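Local coordinates for putative uncharacterized protein PH0242 (Pyrococcus horikoshii, PDB 3VU1) that belongs to the oligosaccharyltransferase AglB family, represented here by its C-terminal globular domain, a mainly beta structure with a bound calcium ion, at residues A[157-167]-A[179-190]. Sequence-based numbering, arbitrary orientation.
Sequences VNIGQLECSPI and KGSGRCSDGSPF
A disulfide between Cys-164 and Cys-184 ties the two segments together, its SG atoms 2.1 Å apart and its S-S torsion 99°, across a non-hydrogen-bonded antiparallel pair. Cys-164 also packs on Phe-190: its CB stands over the middle of the ring, nearly on its normal and 3.5 Å from the centroid, while Cys-164 SG makes a sulfur-aromatic contact over that face. Phe-190 has CG anti to its backbone N (chi1 -170°), which swings the ring against the Cys-164 side chain, on the sheet face that bears both cysteines. Pro-166 CA lies at the ring edge in its plane, 3.8 Å from Phe-190 CD2, and Ile-159 CD1 and Val-157 CG1 approach the ring obliquely.

Hydrogen bonds to backbone and serine hydroxyl groups join the two segments from Glu-163 to Ile-167. Ser-185 N donates to Glu-163 O at 2.7 Å, almost straight, and Glu-163 N reaches back to Ser-185 OG; with chi1 63° placing OG back toward strand 162-165, the hydroxyl serves as acceptor, apparently in place of a backbone carbonyl, where the type I turn 184-187 begins. Ser-165 N binds Arg-183 O at 2.9 Å, whereas Ser-165 O receives weak bonds from Gly-182 N and Arg-183 N, two residues facing one in a G1 beta bulge with Gly-182 at positive phi. Farther along, Ser-165 OG accepts a hydrogen bond from Ser-181 N at 3.2 Å, and Gly-180 N approaches Ile-167 O from above the carbonyl plane.

Within 157-167, a beta hairpin closed by a type II' turn, Asn-158 ND2 holds Glu-163 OE2, whose other oxygen forms a salt bridge with Arg-154. The short, weakly bonded strand 183-184 lies at the edge of the insert-domain sheet within this chain, beside 162-165; next come 153-159 and 142-148, with Val-157 touching Ile-144, while Tyr-192 and Val-194 of strand 192-196 meet Phe-190 and Pro-166, respectively.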
ATOM      1  N   VAL A 157      24.672   2.908 -20.701  1.00 48.59           N
ATOM      2  CA  VAL A 157      24.130   4.164 -20.224  1.00 44.50           C
ATOM      3  C   VAL A 157      25.227   5.185 -20.401  1.00 46.28           C
ATOM      4  O   VAL A 157      26.287   5.067 -19.794  1.00 48.20           O
ATOM      5  CB  VAL A 157      23.715   4.079 -18.737  1.00 42.11           C
ATOM      6  CG1 VAL A 157      23.174   5.420 -18.243  1.00 39.42           C
ATOM      7  CG2 VAL A 157      22.688   2.970 -18.516  1.00 37.52           C
ATOM      8  N   ASN A 158      24.976   6.173 -21.258  1.00 52.22           N
ATOM      9  CA  ASN A 158      25.925   7.261 -21.499  1.00 54.25           C
ATOM     10  C   ASN A 158      25.481   8.489 -20.759  1.00 56.84           C
ATOM     11  O   ASN A 158      24.336   8.956 -20.922  1.00 56.63           O
ATOM     12  CB  ASN A 158      26.049   7.582 -22.991  1.00 56.47           C
ATOM     13  CG  ASN A 158      26.399   6.363 -23.822  1.00 60.89           C
ATOM     14  OD1 ASN A 158      25.688   6.022 -24.762  1.00 68.90           O
ATOM     15  ND2 ASN A 158      27.484   5.686 -23.467  1.00 64.57           N
ATOM     16  N   ILE A 159      26.384   8.993 -19.928  1.00 56.26           N
ATOM     17  CA  ILE A 159      26.126  10.172 -19.119  1.00 58.40           C
ATOM     18  C   ILE A 159      27.251  11.127 -19.428  1.00 60.46           C
ATOM     19  O   ILE A 159      28.362  10.971 -18.912  1.00 65.37           O
ATOM     20  CB  ILE A 159      26.125   9.827 -17.614  1.00 59.42           C
ATOM     21  CG1 ILE A 159      25.273   8.573 -17.359  1.00 60.12           C
ATOM     22  CG2 ILE A 159      25.653  11.026 -16.791  1.00 58.97           C
ATOM     23  CD1 ILE A 159      25.184   8.148 -15.908  1.00 62.01           C
ATOM     24  N   GLY A 160      26.975  12.104 -20.286  1.00 63.70           N
ATOM     25  CA  GLY A 160      28.041  12.914 -20.882  1.00 66.57           C
ATOM     26  C   GLY A 160      28.994  12.021 -21.671  1.00 71.26           C
ATOM     27  O   GLY A 160      28.569  11.126 -22.416  1.00 66.23           O
ATOM     28  N   GLN A 161      30.291  12.223 -21.475  1.00 79.98           N
ATOM     29  CA  GLN A 161      31.293  11.506 -22.277  1.00 82.38           C
ATOM     30  C   GLN A 161      31.558  10.065 -21.807  1.00 75.96           C
ATOM     31  O   GLN A 161      32.065   9.251 -22.581  1.00 80.11           O
ATOM     32  CB  GLN A 161      32.601  12.310 -22.389  1.00 86.71           C
ATOM     33  CG  GLN A 161      32.412  13.803 -22.660  1.00 95.85           C
ATOM     34  CD  GLN A 161      32.287  14.655 -21.387  1.00104.58           C
ATOM     35  OE1 GLN A 161      32.468  15.878 -21.433  1.00107.31           O
ATOM     36  NE2 GLN A 161      31.979  14.018 -20.248  1.00104.32           N
ATOM     37  N   LEU A 162      31.195   9.749 -20.565  1.00 68.40           N
ATOM     38  CA  LEU A 162      31.427   8.406 -20.001  1.00 67.81           C
ATOM     39  C   LEU A 162      30.277   7.449 -20.265  1.00 61.35           C
ATOM     40  O   LEU A 162      29.116   7.839 -20.269  1.00 67.66           O
ATOM     41  CB  LEU A 162      31.801   8.453 -18.495  1.00 72.01           C
ATOM     42  CG  LEU A 162      31.180   9.448 -17.473  1.00 75.77           C
ATOM     43  CD1 LEU A 162      31.513   9.036 -16.041  1.00 66.44           C
ATOM     44  CD2 LEU A 162      31.539  10.930 -17.686  1.00 76.78           C
ATOM     45  N   GLU A 163      30.614   6.203 -20.549  1.00 58.25           N
ATOM     46  CA  GLU A 163      29.618   5.167 -20.776  1.00 57.87           C
ATOM     47  C   GLU A 163      29.586   4.232 -19.575  1.00 60.18           C
ATOM     48  O   GLU A 163      30.634   3.913 -19.003  1.00 58.80           O
ATOM     49  CB  GLU A 163      29.951   4.386 -22.033  1.00 62.53           C
ATOM     50  CG  GLU A 163      29.617   2.902 -21.953  1.00 70.05           C
ATOM     51  CD  GLU A 163      29.473   2.250 -23.313  1.00 74.55           C
ATOM     52  OE1 GLU A 163      29.856   1.062 -23.432  1.00 72.84           O
ATOM     53  OE2 GLU A 163      28.969   2.920 -24.254  1.00 73.52           O
ATOM     54  N   CYS A 164      28.391   3.784 -19.192  1.00 61.27           N
ATOM     55  CA  CYS A 164      28.251   3.030 -17.948  1.00 61.18           C
ATOM     56  C   CYS A 164      27.477   1.721 -18.087  1.00 59.37           C
ATOM     57  O   CYS A 164      26.533   1.611 -18.877  1.00 58.06           O
ATOM     58  CB  CYS A 164      27.683   3.925 -16.841  1.00 62.26           C
ATOM     59  SG  CYS A 164      28.662   5.433 -16.517  1.00 73.38           S
ATOM     60  N   SER A 165      27.906   0.722 -17.324  1.00 57.19           N
ATOM     61  CA  SER A 165      27.331  -0.618 -17.410  1.00 57.94           C
ATOM     62  C   SER A 165      26.520  -0.991 -16.138  1.00 55.85           C
ATOM     63  O   SER A 165      27.110  -1.260 -15.088  1.00 57.78           O
ATOM     64  CB  SER A 165      28.438  -1.650 -17.694  1.00 54.24           C
ATOM     65  OG  SER A 165      27.880  -2.934 -17.952  1.00 58.42           O
ATOM     66  N   PRO A 166      25.172  -1.014 -16.233  1.00 49.58           N
ATOM     67  CA  PRO A 166      24.368  -1.242 -15.021  1.00 50.33           C
ATOM     68  C   PRO A 166      24.605  -2.617 -14.410  1.00 52.02           C
ATOM     69  O   PRO A 166      24.899  -3.556 -15.139  1.00 57.71           O
ATOM     70  CB  PRO A 166      22.915  -1.099 -15.504  1.00 45.96           C
ATOM     71  CG  PRO A 166      22.970  -1.175 -16.985  1.00 46.77           C
ATOM     72  CD  PRO A 166      24.339  -0.748 -17.418  1.00 46.83           C
ATOM     73  N   ILE A 167      24.502  -2.717 -13.082  1.00 51.52           N
ATOM     74  CA  ILE A 167      24.574  -3.999 -12.369  1.00 49.24           C
ATOM     75  C   ILE A 167      23.697  -5.048 -13.064  1.00 50.14           C
ATOM     76  O   ILE A 167      24.117  -6.177 -13.283  1.00 55.31           O
ATOM     77  CB  ILE A 167      24.084  -3.849 -10.908  1.00 48.38           C
ATOM     78  CG1 ILE A 167      25.040  -2.970 -10.102  1.00 47.66           C
ATOM     79  CG2 ILE A 167      23.920  -5.210 -10.239  1.00 48.21           C
ATOM     80  CD1 ILE A 167      24.431  -2.419  -8.836  1.00 40.79           C
ATOM     81  N   LYS A 179      22.906  -9.005 -17.197  1.00 68.46           N
ATOM     82  CA  LYS A 179      23.930  -8.505 -16.272  1.00 67.54           C
ATOM     83  C   LYS A 179      24.863  -7.473 -16.912  1.00 64.67           C
ATOM     84  O   LYS A 179      24.891  -7.310 -18.146  1.00 66.33           O
ATOM     85  CB  LYS A 179      24.755  -9.658 -15.654  1.00 72.40           C
ATOM     86  CG  LYS A 179      23.960 -10.901 -15.275  1.00 83.81           C
ATOM     87  CD  LYS A 179      23.922 -11.914 -16.426  1.00 93.00           C
ATOM     88  CE  LYS A 179      22.495 -12.344 -16.795  1.00 95.00           C
ATOM     89  NZ  LYS A 179      21.765 -13.071 -15.710  1.00 91.58           N
ATOM     90  N   GLY A 180      25.607  -6.778 -16.048  1.00 55.29           N
ATOM     91  CA  GLY A 180      26.600  -5.781 -16.430  1.00 48.95           C
ATOM     92  C   GLY A 180      27.611  -5.663 -15.306  1.00 51.99           C
ATOM     93  O   GLY A 180      27.557  -6.393 -14.330  1.00 52.76           O
ATOM     94  N   SER A 181      28.549  -4.743 -15.423  1.00 53.49           N
ATOM     95  CA  SER A 181      29.639  -4.730 -14.466  1.00 55.90           C
ATOM     96  C   SER A 181      29.375  -3.858 -13.244  1.00 58.03           C
ATOM     97  O   SER A 181      30.029  -4.022 -12.221  1.00 64.83           O
ATOM     98  CB  SER A 181      30.940  -4.298 -15.144  1.00 56.05           C
ATOM     99  OG  SER A 181      30.837  -2.974 -15.622  1.00 62.37           O
ATOM    100  N   GLY A 182      28.440  -2.923 -13.350  1.00 55.81           N
ATOM    101  CA  GLY A 182      28.253  -1.937 -12.296  1.00 55.41           C
ATOM    102  C   GLY A 182      29.420  -0.971 -12.234  1.00 57.05           C
ATOM    103  O   GLY A 182      29.822  -0.528 -11.153  1.00 51.97           O
ATOM    104  N   ARG A 183      29.966  -0.652 -13.408  1.00 60.34           N
ATOM    105  CA  ARG A 183      31.139   0.219 -13.518  1.00 65.73           C
ATOM    106  C   ARG A 183      31.014   1.110 -14.750  1.00 63.09           C
ATOM    107  O   ARG A 183      30.301   0.778 -15.695  1.00 64.02           O
ATOM    108  CB  ARG A 183      32.441  -0.612 -13.539  1.00 71.15           C
ATOM    109  CG  ARG A 183      32.607  -1.513 -12.311  1.00 79.17           C
ATOM    110  CD  ARG A 183      33.976  -2.149 -12.193  1.00 87.52           C
ATOM    111  NE  ARG A 183      34.974  -1.195 -11.716  1.00100.23           N
ATOM    112  CZ  ARG A 183      36.252  -1.493 -11.473  1.00107.07           C
ATOM    113  NH1 ARG A 183      36.711  -2.731 -11.654  1.00104.34           N
ATOM    114  NH2 ARG A 183      37.078  -0.545 -11.043  1.00102.24           N
ATOM    115  N   CYS A 184      31.663   2.266 -14.719  1.00 62.58           N
ATOM    116  CA  CYS A 184      31.727   3.105 -15.903  1.00 69.58           C
ATOM    117  C   CYS A 184      33.034   2.852 -16.672  1.00 68.92           C
ATOM    118  O   CYS A 184      33.977   2.265 -16.133  1.00 64.76           O
ATOM    119  CB  CYS A 184      31.553   4.586 -15.530  1.00 73.65           C
ATOM    120  SG  CYS A 184      29.908   5.012 -14.872  1.00 81.45           S
ATOM    121  N   SER A 185      33.079   3.274 -17.934  1.00 69.04           N
ATOM    122  CA  SER A 185      34.325   3.245 -18.718  1.00 73.24           C
ATOM    123  C   SER A 185      35.439   4.025 -17.974  1.00 70.40           C
ATOM    124  O   SER A 185      36.616   3.720 -18.100  1.00 67.11           O
ATOM    125  CB  SER A 185      34.096   3.775 -20.153  1.00 69.03           C
ATOM    126  OG  SER A 185      33.686   5.143 -20.172  1.00 66.98           O
ATOM    127  N   ASP A 186      35.015   5.023 -17.204  1.00 69.45           N
ATOM    128  CA  ASP A 186      35.780   5.711 -16.159  1.00 68.88           C
ATOM    129  C   ASP A 186      36.593   4.824 -15.202  1.00 70.74           C
ATOM    130  O   ASP A 186      37.529   5.299 -14.562  1.00 68.58           O
ATOM    131  CB  ASP A 186      34.759   6.439 -15.287  1.00 68.95           C
ATOM    132  CG  ASP A 186      35.256   7.753 -14.780  1.00 72.39           C
ATOM    133  OD1 ASP A 186      35.932   8.482 -15.532  1.00 72.87           O
ATOM    134  OD2 ASP A 186      34.941   8.077 -13.621  1.00 84.76           O
ATOM    135  N   GLY A 187      36.204   3.557 -15.065  1.00 70.46           N
ATOM    136  CA  GLY A 187      36.720   2.693 -14.005  1.00 62.66           C
ATOM    137  C   GLY A 187      35.836   2.765 -12.764  1.00 64.24           C
ATOM    138  O   GLY A 187      35.690   1.771 -12.058  1.00 67.30           O
ATOM    139  N   SER A 188      35.223   3.928 -12.519  1.00 59.85           N
ATOM    140  CA  SER A 188      34.445   4.181 -11.299  1.00 59.84           C
ATOM    141  C   SER A 188      33.095   3.445 -11.203  1.00 59.52           C
ATOM    142  O   SER A 188      32.431   3.209 -12.214  1.00 56.81           O
ATOM    143  CB  SER A 188      34.234   5.686 -11.110  1.00 60.67           C
ATOM    144  OG  SER A 188      33.566   6.236 -12.227  1.00 63.13           O
ATOM    145  N   PRO A 189      32.679   3.099  -9.970  1.00 64.57           N
ATOM    146  CA  PRO A 189      31.445   2.325  -9.697  1.00 62.09           C
ATOM    147  C   PRO A 189      30.157   2.936 -10.281  1.00 58.69           C
ATOM    148  O   PRO A 189      30.016   4.167 -10.333  1.00 60.14           O
ATOM    149  CB  PRO A 189      31.362   2.315  -8.156  1.00 58.10           C
ATOM    150  CG  PRO A 189      32.219   3.465  -7.714  1.00 59.33           C
ATOM    151  CD  PRO A 189      33.342   3.501  -8.713  1.00 63.66           C
ATOM    152  N   PHE A 190      29.244   2.062 -10.711  1.00 50.87           N
ATOM    153  CA  PHE A 190      27.932   2.449 -11.241  1.00 45.63           C
ATOM    154  C   PHE A 190      26.878   1.511 -10.662  1.00 43.74           C
ATOM    155  O   PHE A 190      26.433   0.561 -11.339  1.00 41.20           O
ATOM    156  CB  PHE A 190      27.946   2.375 -12.771  1.00 44.72           C
ATOM    157  CG  PHE A 190      26.744   2.975 -13.440  1.00 42.23           C
ATOM    158  CD1 PHE A 190      26.491   4.350 -13.363  1.00 40.14           C
ATOM    159  CD2 PHE A 190      25.879   2.163 -14.195  1.00 41.78           C
ATOM    160  CE1 PHE A 190      25.385   4.908 -14.009  1.00 40.17           C
ATOM    161  CE2 PHE A 190      24.761   2.711 -14.823  1.00 40.36           C
ATOM    162  CZ  PHE A 190      24.519   4.088 -14.741  1.00 40.30           C
TER